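Local coordinates for protein 6-phospho-beta-glucosidase (Thermotoga maritima, PDB 1UP7) that hydrolyses cellobiose 6'-phosphate to glucose 6-phosphate and glucose, using NAD(+) and a manganese ion as cofactors, at residues V126-R130 with L155-F160; R378-A383 with Y413-G417; Y367-T371 with K385-H390; F186-Y190 with L348-D354; L97-G103 with M253-S258. All coordinates share one frame. Residues are numbered along the deposited sequence.

Contact 1 of 5, residues V126-R130 with L155-F160; sequences VDTVR and LEYEKF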
# COMPACT_ATOMS: atom_id res chain seq x y z
N VAL A 126 -4.51 1.91 31.11
CA VAL A 126 -5.10 2.55 29.94
C VAL A 126 -6.62 2.41 30.01
O VAL A 126 -7.36 3.35 29.70
CB VAL A 126 -4.53 1.96 28.62
CG1 VAL A 126 -5.43 2.32 27.43
CG2 VAL A 126 -3.03 2.38 28.43
N ASP A 127 -7.11 1.25 30.44
CA ASP A 127 -8.56 1.07 30.56
C ASP A 127 -9.18 2.07 31.55
O ASP A 127 -10.22 2.67 31.26
CB ASP A 127 -8.96 -0.37 30.89
CG ASP A 127 -10.45 -0.60 30.69
OD1 ASP A 127 -10.92 -0.58 29.53
OD2 ASP A 127 -11.25 -0.77 31.65
N THR A 128 -8.54 2.28 32.68
CA THR A 128 -9.03 3.25 33.65
C THR A 128 -8.98 4.69 33.11
O THR A 128 -9.93 5.46 33.31
CB THR A 128 -8.22 3.15 34.99
OG1 THR A 128 -8.39 1.85 35.54
CG2 THR A 128 -8.82 4.04 36.08
N VAL A 129 -7.87 5.06 32.44
CA VAL A 129 -7.75 6.40 31.88
C VAL A 129 -8.86 6.63 30.84
O VAL A 129 -9.59 7.61 30.92
CB VAL A 129 -6.34 6.63 31.27
CG1 VAL A 129 -6.31 7.90 30.39
CG2 VAL A 129 -5.26 6.67 32.37
N ARG A 130 -9.00 5.70 29.91
CA ARG A 130 -10.01 5.80 28.87
C ARG A 130 -11.45 5.91 29.43
O ARG A 130 -12.27 6.62 28.87
CB ARG A 130 -9.81 4.65 27.87
CG ARG A 130 -10.95 3.72 27.57
CD ARG A 130 -10.52 2.42 26.81
NE ARG A 130 -10.27 2.73 25.40
CZ ARG A 130 -9.41 2.11 24.61
NH1 ARG A 130 -8.69 1.10 25.06
NH2 ARG A 130 -9.29 2.52 23.36
N LEU A 155 -4.69 -2.17 22.03
CA LEU A 155 -5.72 -1.53 22.88
C LEU A 155 -6.45 -0.40 22.14
O LEU A 155 -7.54 -0.01 22.53
CB LEU A 155 -5.15 -1.02 24.20
CG LEU A 155 -4.21 -1.98 24.94
CD1 LEU A 155 -3.77 -1.31 26.21
CD2 LEU A 155 -4.84 -3.37 25.25
N GLU A 156 -5.84 0.12 21.06
CA GLU A 156 -6.48 1.13 20.22
C GLU A 156 -6.85 2.35 21.06
O GLU A 156 -7.96 2.87 20.97
CB GLU A 156 -7.70 0.55 19.44
CG GLU A 156 -7.33 -0.58 18.46
CD GLU A 156 -8.50 -1.16 17.67
OE1 GLU A 156 -9.37 -0.40 17.20
OE2 GLU A 156 -8.57 -2.39 17.49
N TYR A 157 -5.91 2.78 21.89
CA TYR A 157 -6.04 4.05 22.58
C TYR A 157 -5.13 5.07 21.92
O TYR A 157 -3.91 4.97 22.01
CB TYR A 157 -5.69 3.87 24.06
CG TYR A 157 -6.03 5.07 24.89
CD1 TYR A 157 -7.35 5.34 25.26
CD2 TYR A 157 -5.04 5.96 25.29
CE1 TYR A 157 -7.66 6.45 26.02
CE2 TYR A 157 -5.34 7.07 26.05
CZ TYR A 157 -6.64 7.32 26.40
OH TYR A 157 -6.94 8.45 27.15
N GLU A 158 -5.74 6.04 21.24
CA GLU A 158 -5.01 6.93 20.35
C GLU A 158 -4.00 7.84 21.07
O GLU A 158 -2.87 8.00 20.61
CB GLU A 158 -5.96 7.79 19.52
CG GLU A 158 -5.16 8.74 18.63
CD GLU A 158 -5.96 9.46 17.57
OE1 GLU A 158 -7.14 9.84 17.83
OE2 GLU A 158 -5.37 9.67 16.47
N LYS A 159 -4.41 8.40 22.20
CA LYS A 159 -3.61 9.38 22.92
C LYS A 159 -2.61 8.74 23.86
O LYS A 159 -2.61 9.01 25.07
CB LYS A 159 -4.51 10.34 23.68
CG LYS A 159 -5.19 11.35 22.77
CD LYS A 159 -6.65 11.32 22.93
CE LYS A 159 -7.12 12.49 23.74
NZ LYS A 159 -6.81 12.24 25.16
N PHE A 160 -1.75 7.90 23.29
CA PHE A 160 -0.66 7.30 24.03
C PHE A 160 0.61 7.58 23.26
O PHE A 160 0.81 7.09 22.13
CB PHE A 160 -0.90 5.81 24.17
CG PHE A 160 0.09 5.10 25.07
CD1 PHE A 160 1.37 4.73 24.58
CD2 PHE A 160 -0.25 4.77 26.39
CE1 PHE A 160 2.27 4.05 25.39
CE2 PHE A 160 0.67 4.06 27.22
CZ PHE A 160 1.91 3.71 26.73
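Segment 126-130 is a piece of helix 109-131, whereas 155-160 is the turn that leads from helix 144-155 into strand 160-162, the outermost strand, within this chain, of the six-stranded parallel sheet. The nearest CA atoms, those of V126 and Y157, are 7.6 Å apart, so side chains bridge the gap. This is the last helix-to-strand connection of the Rossmann-type NAD-binding domain, resting on helix 109-131. After L155 the backbone leaves the helix at E156, whose positive phi turns the chain back toward the sheet. Y157 then points at helix 109-131: V126 CG1 packs on Y157 CB at 3.7 Å and R130 CB lies 3.4 Å from Y157 CE1, while the phenol reaches past V129 to bond with the carbonyl of A135. V126 also touches L155 and, through CG2, F160 CD2 at 4.2 Å; F160 continues inward onto I137 of the neighbouring strand. The R130 guanidinium, with Y157 CD1 over one face, binds carbonyls at and just past the end of helix 144-155: NH1 donates to L155 O at 3.0 Å, NH2 donates to L155 O at 3.2 Å, and a weak bond runs from R130 NH2 to E156 O at 2.8 Å.

Contact 2 of 5, residues R378-A383 with Y413-G417; sequences RSKKLA and YVKLG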
# COMPACT_ATOMS: atom_id res chain seq x y z
N ARG A 378 -2.33 -15.38 26.11
CA ARG A 378 -1.73 -16.03 27.29
C ARG A 378 -1.11 -17.36 26.94
O ARG A 378 -1.35 -18.37 27.61
CB ARG A 378 -2.77 -16.24 28.40
CG ARG A 378 -3.33 -14.97 28.94
CD ARG A 378 -2.28 -14.02 29.44
NE ARG A 378 -2.93 -13.02 30.29
CZ ARG A 378 -3.59 -11.96 29.85
NH1 ARG A 378 -3.69 -11.69 28.54
NH2 ARG A 378 -4.15 -11.16 30.75
N SER A 379 -0.30 -17.35 25.90
CA SER A 379 0.14 -18.59 25.27
C SER A 379 1.64 -18.81 25.36
O SER A 379 2.42 -18.01 24.82
CB SER A 379 -0.30 -18.59 23.80
OG SER A 379 0.25 -19.68 23.12
N LYS A 380 2.01 -19.92 26.00
CA LYS A 380 3.39 -20.33 26.15
C LYS A 380 3.97 -20.67 24.77
O LYS A 380 5.06 -20.26 24.44
CB LYS A 380 3.44 -21.55 27.05
CG LYS A 380 4.55 -21.48 28.03
CD LYS A 380 4.96 -22.85 28.60
CE LYS A 380 4.12 -23.22 29.83
NZ LYS A 380 4.44 -24.67 30.31
N LYS A 381 3.23 -21.42 23.98
CA LYS A 381 3.63 -21.77 22.61
C LYS A 381 3.95 -20.54 21.77
O LYS A 381 4.97 -20.48 21.09
CB LYS A 381 2.51 -22.54 21.88
CG LYS A 381 2.58 -24.01 22.08
CD LYS A 381 1.24 -24.74 21.73
CE LYS A 381 1.48 -26.27 21.85
NZ LYS A 381 0.24 -27.03 22.25
N LEU A 382 3.06 -19.55 21.81
CA LEU A 382 3.28 -18.36 20.99
C LEU A 382 4.41 -17.49 21.52
O LEU A 382 5.06 -16.80 20.75
CB LEU A 382 1.98 -17.58 20.78
CG LEU A 382 0.87 -18.39 20.04
CD1 LEU A 382 -0.43 -17.61 20.02
CD2 LEU A 382 1.28 -18.84 18.61
N ALA A 383 4.66 -17.57 22.83
CA ALA A 383 5.78 -16.85 23.44
C ALA A 383 7.12 -17.44 22.98
O ALA A 383 8.06 -16.70 22.69
CB ALA A 383 5.68 -16.86 24.97
N TYR A 413 3.70 -11.67 37.88
CA TYR A 413 3.28 -10.59 36.99
C TYR A 413 2.62 -11.09 35.74
O TYR A 413 1.84 -10.39 35.09
CB TYR A 413 4.48 -9.77 36.58
CG TYR A 413 5.04 -9.06 37.76
CD1 TYR A 413 6.00 -9.66 38.54
CD2 TYR A 413 4.55 -7.81 38.13
CE1 TYR A 413 6.49 -9.02 39.61
CE2 TYR A 413 5.04 -7.16 39.22
CZ TYR A 413 6.01 -7.77 39.95
OH TYR A 413 6.51 -7.14 41.04
N VAL A 414 2.95 -12.31 35.33
CA VAL A 414 2.38 -12.82 34.12
C VAL A 414 2.20 -14.32 34.24
O VAL A 414 2.97 -15.02 34.91
CB VAL A 414 3.19 -12.45 32.84
CG1 VAL A 414 4.42 -13.27 32.71
CG2 VAL A 414 2.28 -12.60 31.60
N LYS A 415 1.14 -14.79 33.61
CA LYS A 415 0.89 -16.21 33.55
C LYS A 415 0.51 -16.64 32.15
O LYS A 415 -0.50 -16.21 31.58
CB LYS A 415 -0.19 -16.67 34.52
CG LYS A 415 -0.39 -18.16 34.40
CD LYS A 415 -0.76 -18.82 35.72
CE LYS A 415 -0.93 -20.36 35.55
NZ LYS A 415 -1.83 -20.93 36.60
N LEU A 416 1.33 -17.53 31.61
CA LEU A 416 1.09 -18.07 30.28
C LEU A 416 0.80 -19.54 30.38
O LEU A 416 1.40 -20.24 31.20
CB LEU A 416 2.32 -17.89 29.41
CG LEU A 416 2.37 -16.68 28.49
CD1 LEU A 416 1.64 -15.47 29.03
CD2 LEU A 416 3.81 -16.35 28.12
N GLY A 417 -0.12 -20.01 29.54
CA GLY A 417 -0.53 -21.41 29.58
C GLY A 417 -0.27 -22.16 28.28
O GLY A 417 -0.44 -23.38 28.23
OXT GLY A 417 0.13 -21.66 27.21
O HOH W 1 -1.33 -13.27 33.08
O HOH W 2 0.94 -22.92 24.87
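L416 packs the C-terminal tail against the turn between helices 355-376 and 380-389. Its chi1 of -96° and chi2 of 31° both lie between the usual wells, and in this conformation CD2 meets A383 CB at 3.7 Å and CD1 comes 4.2 Å from R378 CD; L407 of helix 396-409 packs on the same leucine. R378, the positive-phi residue of a Schellman motif ending helix 355-376, has chi1 and chi2 both m, which folds the side chain back so that CD lies 3.5 Å from K415 O. Its NE donates to a water at 3.2 Å that also accepts from K415 N at 2.9 Å, while NH1 bonds to Y375 O. S379, with chi1 t, is the N-cap of helix 380-389: its OG accepts from L382 N at 3.1 Å. Between the backbones, G417 N donates to R378 O at 2.8 Å, and K380 N donates to G417 OXT at 2.8 Å. A second water accepts from K381 N at 2.9 Å and donates to G417 OXT at 2.8 Å. The terminal carboxylate sits at the N-terminus of helix 380-389, where its negative charge suits the helix dipole and meets K380 N directly and K381 N through water.

Contact 3 of 5, residues Y367-T371 with K385-H390; sequences YERLT and KALLSH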
# COMPACT_ATOMS: atom_id res chain seq x y z
N TYR A 367 8.85 -9.24 15.74
CA TYR A 367 9.06 -9.78 17.04
C TYR A 367 8.10 -9.10 18.05
O TYR A 367 7.51 -9.78 18.89
CB TYR A 367 10.53 -9.58 17.46
CG TYR A 367 10.62 -9.33 18.93
CD1 TYR A 367 10.61 -10.40 19.81
CD2 TYR A 367 10.61 -8.01 19.45
CE1 TYR A 367 10.67 -10.20 21.15
CE2 TYR A 367 10.63 -7.79 20.84
CZ TYR A 367 10.64 -8.91 21.69
OH TYR A 367 10.66 -8.80 23.07
N GLU A 368 7.95 -7.77 17.96
CA GLU A 368 7.06 -7.03 18.85
C GLU A 368 5.63 -7.54 18.81
O GLU A 368 5.00 -7.73 19.86
CB GLU A 368 7.07 -5.53 18.55
CG GLU A 368 8.29 -4.74 19.04
CD GLU A 368 8.16 -3.26 18.72
OE1 GLU A 368 7.35 -2.90 17.81
OE2 GLU A 368 8.87 -2.43 19.35
N ARG A 369 5.11 -7.74 17.60
CA ARG A 369 3.72 -8.16 17.43
C ARG A 369 3.54 -9.62 17.84
O ARG A 369 2.49 -9.98 18.40
CB ARG A 369 3.12 -7.87 16.03
CG ARG A 369 3.61 -6.58 15.38
CD ARG A 369 2.60 -5.52 14.98
NE ARG A 369 2.58 -5.38 13.55
CZ ARG A 369 2.32 -4.27 12.83
NH1 ARG A 369 2.12 -3.10 13.38
NH2 ARG A 369 2.32 -4.38 11.51
N LEU A 370 4.56 -10.46 17.61
CA LEU A 370 4.48 -11.85 18.05
C LEU A 370 4.44 -11.90 19.59
O LEU A 370 3.73 -12.72 20.18
CB LEU A 370 5.67 -12.67 17.53
CG LEU A 370 5.62 -13.11 16.06
CD1 LEU A 370 6.99 -13.64 15.61
CD2 LEU A 370 4.48 -14.14 15.80
N THR A 371 5.22 -11.03 20.23
CA THR A 371 5.19 -10.97 21.68
C THR A 371 3.81 -10.55 22.20
O THR A 371 3.27 -11.16 23.13
CB THR A 371 6.31 -10.05 22.19
OG1 THR A 371 7.59 -10.60 21.82
CG2 THR A 371 6.34 -10.04 23.71
N LYS A 385 7.56 -18.84 20.06
CA LYS A 385 7.63 -18.33 18.72
C LYS A 385 8.12 -16.88 18.71
O LYS A 385 8.98 -16.54 17.88
CB LYS A 385 6.27 -18.46 18.04
CG LYS A 385 6.19 -18.06 16.58
CD LYS A 385 4.71 -18.20 16.18
CE LYS A 385 4.55 -17.83 14.72
NZ LYS A 385 3.20 -18.02 14.21
N ALA A 386 7.61 -16.03 19.61
CA ALA A 386 8.11 -14.64 19.69
C ALA A 386 9.59 -14.61 20.05
O ALA A 386 10.39 -13.90 19.41
CB ALA A 386 7.32 -13.82 20.68
N LEU A 387 9.96 -15.40 21.04
CA LEU A 387 11.32 -15.43 21.54
C LEU A 387 12.31 -15.85 20.44
O LEU A 387 13.38 -15.23 20.28
CB LEU A 387 11.35 -16.35 22.75
CG LEU A 387 12.42 -16.25 23.82
CD1 LEU A 387 12.75 -14.80 24.31
CD2 LEU A 387 11.99 -17.16 24.99
N LEU A 388 11.94 -16.88 19.67
CA LEU A 388 12.77 -17.31 18.53
C LEU A 388 12.89 -16.30 17.41
O LEU A 388 13.86 -16.37 16.64
CB LEU A 388 12.21 -18.58 17.92
CG LEU A 388 12.34 -19.88 18.69
CD1 LEU A 388 11.54 -20.91 17.94
CD2 LEU A 388 13.84 -20.26 18.80
N SER A 389 11.93 -15.40 17.29
CA SER A 389 11.94 -14.41 16.19
C SER A 389 12.90 -13.24 16.42
O SER A 389 13.24 -12.52 15.49
CB SER A 389 10.52 -13.86 15.92
OG SER A 389 10.08 -12.99 16.98
N HIS A 390 13.31 -13.02 17.66
CA HIS A 390 14.10 -11.83 17.96
C HIS A 390 15.53 -12.04 17.46
O HIS A 390 16.12 -13.09 17.78
CB HIS A 390 14.13 -11.52 19.46
CG HIS A 390 14.68 -10.17 19.76
ND1 HIS A 390 16.00 -9.83 19.53
CD2 HIS A 390 14.07 -9.04 20.20
CE1 HIS A 390 16.18 -8.56 19.82
NE2 HIS A 390 15.03 -8.06 20.26
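Apolar contacts occupy the middle of this buried interface. L370 and A386 face each other with CA atoms 4.9 Å apart, and the small A386 side chain lets the backbones come this close: A386 CB lies 3.7 Å from L370 CB and 3.4 Å from T371 OG1. L370 CD2 also rests on the aliphatic part of K385, 3.8 Å from CE, before the lysine amino group goes on to a salt bridge with D354 of the second subunit. One aromatic pair flanks this core. H390 turns its edge to the face of Y367 in a T-shaped stack, with ring centroids 4.6 Å apart and planes at 78°; H390 ND1 is meanwhile bonded to L392 N. The two segments belong to an antiparallel helical hairpin of the C-terminal domain, helices 355-376 and 380-389, whose local axes pass 8.3 Å apart at a signed crossing angle of -165°. F112 of helix 109-131 packs on Y367, T371 and A386. Two hydroxyls at the interface bond within their own helices: T371 OG1 donates to Y367 O at 3.0 Å, and S389 OG donates to A386 O at 2.6 Å. That S389 OG lies 3.4 Å from both L370 CD1 and Y367 CA.

Contact 4 of 5, residues F186-Y190 with L348-D354; sequences FLKYY and LSQGKGD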
# COMPACT_ATOMS: atom_id res chain seq x y z
N PHE A 186 16.96 20.00 12.99
CA PHE A 186 15.90 19.21 12.38
C PHE A 186 16.52 17.98 11.72
O PHE A 186 17.51 18.07 11.01
CB PHE A 186 15.12 20.14 11.42
CG PHE A 186 13.97 19.48 10.71
CD1 PHE A 186 14.17 18.80 9.51
CD2 PHE A 186 12.68 19.55 11.24
CE1 PHE A 186 13.10 18.18 8.85
CE2 PHE A 186 11.61 18.93 10.59
CZ PHE A 186 11.82 18.25 9.38
N LEU A 187 15.93 16.82 11.96
CA LEU A 187 16.51 15.54 11.60
C LEU A 187 15.64 14.73 10.64
O LEU A 187 14.41 14.75 10.74
CB LEU A 187 16.68 14.70 12.88
CG LEU A 187 17.91 14.83 13.80
CD1 LEU A 187 18.79 16.04 13.60
CD2 LEU A 187 17.48 14.72 15.22
N LYS A 188 16.28 14.00 9.73
CA LYS A 188 15.62 12.82 9.20
C LYS A 188 16.00 11.67 10.13
O LYS A 188 17.15 11.22 10.17
CB LYS A 188 15.96 12.51 7.74
CG LYS A 188 15.17 11.31 7.25
CD LYS A 188 15.40 11.05 5.79
CE LYS A 188 14.92 9.65 5.42
NZ LYS A 188 14.80 9.56 3.92
N TYR A 189 15.00 11.22 10.88
CA TYR A 189 15.18 10.33 12.01
C TYR A 189 14.07 9.29 11.98
O TYR A 189 12.91 9.64 11.93
CB TYR A 189 15.01 11.16 13.30
CG TYR A 189 15.19 10.37 14.58
CD1 TYR A 189 14.27 9.38 14.96
CD2 TYR A 189 16.30 10.58 15.38
CE1 TYR A 189 14.44 8.63 16.11
CE2 TYR A 189 16.49 9.87 16.53
CZ TYR A 189 15.57 8.88 16.90
OH TYR A 189 15.80 8.18 18.06
N TYR A 190 14.42 8.02 12.08
CA TYR A 190 13.40 6.97 12.07
C TYR A 190 13.96 5.69 12.63
O TYR A 190 15.16 5.47 12.68
CB TYR A 190 12.86 6.72 10.64
CG TYR A 190 13.96 6.44 9.62
CD1 TYR A 190 14.70 7.47 9.04
CD2 TYR A 190 14.24 5.14 9.24
CE1 TYR A 190 15.70 7.18 8.10
CE2 TYR A 190 15.22 4.86 8.32
CZ TYR A 190 15.95 5.88 7.76
OH TYR A 190 16.93 5.56 6.85
N LEU A 348 5.23 13.77 9.90
CA LEU A 348 5.83 14.53 8.79
C LEU A 348 6.44 13.61 7.77
O LEU A 348 7.17 12.70 8.11
CB LEU A 348 6.96 15.42 9.32
CG LEU A 348 6.76 16.93 9.46
CD1 LEU A 348 5.35 17.25 9.83
CD2 LEU A 348 7.68 17.49 10.52
N SER A 349 6.16 13.86 6.50
CA SER A 349 6.87 13.19 5.42
C SER A 349 8.42 13.24 5.54
O SER A 349 8.99 14.31 5.75
CB SER A 349 6.47 13.83 4.10
OG SER A 349 6.72 12.88 3.09
N GLN A 350 9.07 12.09 5.41
CA GLN A 350 10.53 12.04 5.41
C GLN A 350 11.15 11.32 4.20
O GLN A 350 12.38 11.29 4.06
CB GLN A 350 11.10 11.38 6.69
CG GLN A 350 10.55 11.89 8.00
CD GLN A 350 11.44 11.48 9.16
OE1 GLN A 350 12.38 12.18 9.50
NE2 GLN A 350 11.14 10.32 9.78
N GLY A 351 10.31 10.74 3.34
CA GLY A 351 10.81 10.01 2.18
C GLY A 351 11.07 8.56 2.54
O GLY A 351 10.39 8.02 3.40
N LYS A 352 12.07 7.95 1.92
CA LYS A 352 12.30 6.52 2.03
C LYS A 352 13.30 6.22 3.13
O LYS A 352 14.24 7.00 3.34
CB LYS A 352 12.87 5.97 0.71
CG LYS A 352 11.90 5.97 -0.50
CD LYS A 352 12.66 5.74 -1.83
CE LYS A 352 11.68 5.36 -2.97
NZ LYS A 352 11.85 6.16 -4.23
N GLY A 353 13.11 5.10 3.82
CA GLY A 353 14.08 4.59 4.76
C GLY A 353 15.12 3.71 4.07
O GLY A 353 14.84 3.02 3.09
N ASP A 354 16.34 3.76 4.61
CA ASP A 354 17.50 3.01 4.15
C ASP A 354 17.30 1.49 4.41
O ASP A 354 16.85 1.11 5.50
CB ASP A 354 18.72 3.57 4.91
CG ASP A 354 20.05 2.94 4.49
OD1 ASP A 354 20.28 1.77 4.83
OD2 ASP A 354 20.93 3.54 3.83
O HOH W 3 12.66 14.60 8.61
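Leaving strand 344-347, the loop that leads to helix 355-376 in the C-terminal domain is joined here to strand 185-190 of another antiparallel sheet. L348 CD2 sits 4.2 Å from F186 CE2 near the plane of the ring; L348 also packs on L348 of the third subunit. Q350 pairs its carboxamide with the backbone of Y189, as a neighbouring strand would: OE1 accepts from Y189 N at 3.1 Å and NE2 donates to Y189 O at 2.9 Å. A water donates to both Q350 OE1 (2.6 Å) and L187 O (2.8 Å), bridging two acceptors that cannot bond each other. At G351, whose backbone angles would jam a CB against the preceding carbonyl, the loop turns round K188, whose NZ donates to Q350 O at 3.0 Å and K352 O at 2.7 Å. D354 N donates to Y190 OH at 2.9 Å, a hydroxyl bonded also to E199, and D354 salt-bridges K385 of the second subunit. Side chains of each segment thus bond to backbone groups of the other.

Contact 5 of 5, residues L97-G103 with M253-S258; sequences LKYGLIG and MFKKIS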
# COMPACT_ATOMS: atom_id res chain seq x y z
N LEU A 97 22.09 -14.52 30.23
CA LEU A 97 23.55 -14.60 30.19
C LEU A 97 24.07 -16.03 30.11
O LEU A 97 24.90 -16.34 29.27
CB LEU A 97 24.12 -13.87 31.39
CG LEU A 97 24.55 -12.40 31.25
CD1 LEU A 97 24.03 -11.67 30.03
CD2 LEU A 97 24.36 -11.60 32.53
N LYS A 98 23.57 -16.93 30.96
CA LYS A 98 23.97 -18.33 30.94
C LYS A 98 23.75 -19.05 29.60
O LYS A 98 24.38 -20.06 29.33
CB LYS A 98 23.30 -19.14 32.06
CG LYS A 98 21.82 -19.35 31.86
CD LYS A 98 21.18 -20.19 32.97
CE LYS A 98 21.04 -19.45 34.29
NZ LYS A 98 20.17 -18.28 34.21
N TYR A 99 22.86 -18.51 28.78
CA TYR A 99 22.59 -19.06 27.45
C TYR A 99 23.47 -18.49 26.36
O TYR A 99 23.31 -18.87 25.20
CB TYR A 99 21.12 -18.84 27.08
CG TYR A 99 20.16 -19.42 28.06
CD1 TYR A 99 19.70 -20.73 27.93
CD2 TYR A 99 19.69 -18.67 29.15
CE1 TYR A 99 18.78 -21.28 28.85
CE2 TYR A 99 18.80 -19.19 30.07
CZ TYR A 99 18.34 -20.49 29.92
OH TYR A 99 17.45 -21.02 30.84
N GLY A 100 24.39 -17.60 26.71
CA GLY A 100 25.23 -16.91 25.74
C GLY A 100 24.48 -15.80 25.02
O GLY A 100 24.79 -15.46 23.90
N LEU A 101 23.45 -15.27 25.67
CA LEU A 101 22.57 -14.28 25.06
C LEU A 101 22.77 -12.94 25.73
O LEU A 101 23.07 -12.90 26.93
CB LEU A 101 21.13 -14.72 25.25
CG LEU A 101 20.40 -15.56 24.16
CD1 LEU A 101 21.26 -16.05 22.95
CD2 LEU A 101 19.51 -16.67 24.76
N ILE A 102 22.57 -11.86 24.97
CA ILE A 102 22.58 -10.52 25.52
C ILE A 102 21.53 -10.38 26.62
O ILE A 102 20.35 -10.75 26.45
CB ILE A 102 22.30 -9.49 24.41
CG1 ILE A 102 23.49 -9.41 23.43
CG2 ILE A 102 21.95 -8.12 25.05
CD1 ILE A 102 24.69 -8.92 24.10
N GLY A 103 21.96 -9.90 27.78
CA GLY A 103 21.02 -9.52 28.82
C GLY A 103 21.03 -8.02 29.04
O GLY A 103 22.03 -7.45 29.48
N MET A 253 29.61 -6.92 23.17
CA MET A 253 28.64 -6.56 24.21
C MET A 253 28.33 -7.72 25.17
O MET A 253 28.21 -7.51 26.39
CB MET A 253 27.32 -6.01 23.64
CG MET A 253 27.47 -4.66 22.87
SD MET A 253 28.32 -3.34 23.83
CE MET A 253 29.79 -3.40 23.16
N PHE A 254 28.19 -8.94 24.65
CA PHE A 254 27.97 -10.07 25.53
C PHE A 254 29.11 -10.20 26.52
O PHE A 254 28.84 -10.43 27.72
CB PHE A 254 27.80 -11.40 24.81
CG PHE A 254 27.67 -12.57 25.76
CD1 PHE A 254 26.41 -12.89 26.32
CD2 PHE A 254 28.77 -13.32 26.13
CE1 PHE A 254 26.28 -13.94 27.22
CE2 PHE A 254 28.65 -14.37 27.06
CZ PHE A 254 27.38 -14.70 27.60
N LYS A 255 30.36 -10.12 26.04
CA LYS A 255 31.51 -10.23 26.93
C LYS A 255 31.51 -9.12 27.98
O LYS A 255 31.76 -9.35 29.16
CB LYS A 255 32.82 -10.19 26.16
CG LYS A 255 34.04 -10.26 27.06
CD LYS A 255 35.32 -10.45 26.25
CE LYS A 255 36.55 -10.49 27.17
NZ LYS A 255 36.35 -11.35 28.39
N LYS A 256 31.23 -7.90 27.55
CA LYS A 256 31.17 -6.79 28.49
C LYS A 256 30.13 -7.03 29.60
O LYS A 256 30.40 -6.86 30.79
CB LYS A 256 30.78 -5.50 27.78
CG LYS A 256 31.12 -4.29 28.58
CD LYS A 256 30.49 -3.06 27.94
CE LYS A 256 30.96 -1.77 28.64
NZ LYS A 256 29.83 -0.78 28.53
N ILE A 257 28.93 -7.41 29.21
CA ILE A 257 27.87 -7.50 30.18
C ILE A 257 28.12 -8.66 31.15
O ILE A 257 27.77 -8.58 32.33
CB ILE A 257 26.50 -7.71 29.49
CG1 ILE A 257 26.14 -6.53 28.57
CG2 ILE A 257 25.39 -8.04 30.54
CD1 ILE A 257 24.88 -6.83 27.73
N SER A 258 28.69 -9.74 30.64
CA SER A 258 28.85 -10.93 31.44
C SER A 258 30.07 -10.87 32.37
O SER A 258 30.15 -11.66 33.30
CB SER A 258 28.87 -12.17 30.55
OG SER A 258 30.21 -12.52 30.27
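F254, on helix 250-258, inserts its ring into the bend formed by residues 97-102. Its chi1 is t, which carries the ring out from the helix flank until its outer edge meets the loop backbone: L97 O is 3.4 Å from F254 CZ, and F254 CE1 lies 3.4 Å from both L101 O and G100 C. The L97 and L101 carbonyl oxygens lie near the ring plane, facing its polarised C-H edge. The bend is tightened by a bond from G100 N to L97 O at 2.9 Å. This joins the Rossmann-type NAD-binding domain, through the loop between helices 85-94 and 109-131, to a helix of the C-terminal domain. One turn on from F254, I257 points toward the loop. Its CG2 touches L97 CD1 at 3.9 Å, and its CD1 lies 4.2 Å from I102 CG2 and 3.4 Å from G103 O; Y246 packs on I257 as well as on I102. L97 lies along the same face, its CD1 also 4.3 Å from F254 CE1, and outside the contact it touches L262. I102 completes the apolar cluster by reaching along the helix, with CD1 3.9 Å from M253 CB and 4.0 Å from F254 CB.

In the fold
Contacts 2 and 3, centres 13 Å apart, share helix 380-389: contact 2 fixes its start to the C-terminus and contact 3 its end to helix 355-376. Contact 4 lies about 26 Å from contact 3 between centres, yet the two meet across the assembly, since K385 of one subunit pairs with D354 of another. Contact 1 is nested within the chain loop closed by contact 5, but their centres are 36 Å apart on opposite sides of the chain's centre. None forms the active site, though several approach it: side chains of Y189 and C164, a manganese ligand, are about 6 Å apart, those of H390 and H194 about 9 Å, and those of I257 and substrate-binding R263 about 7 Å.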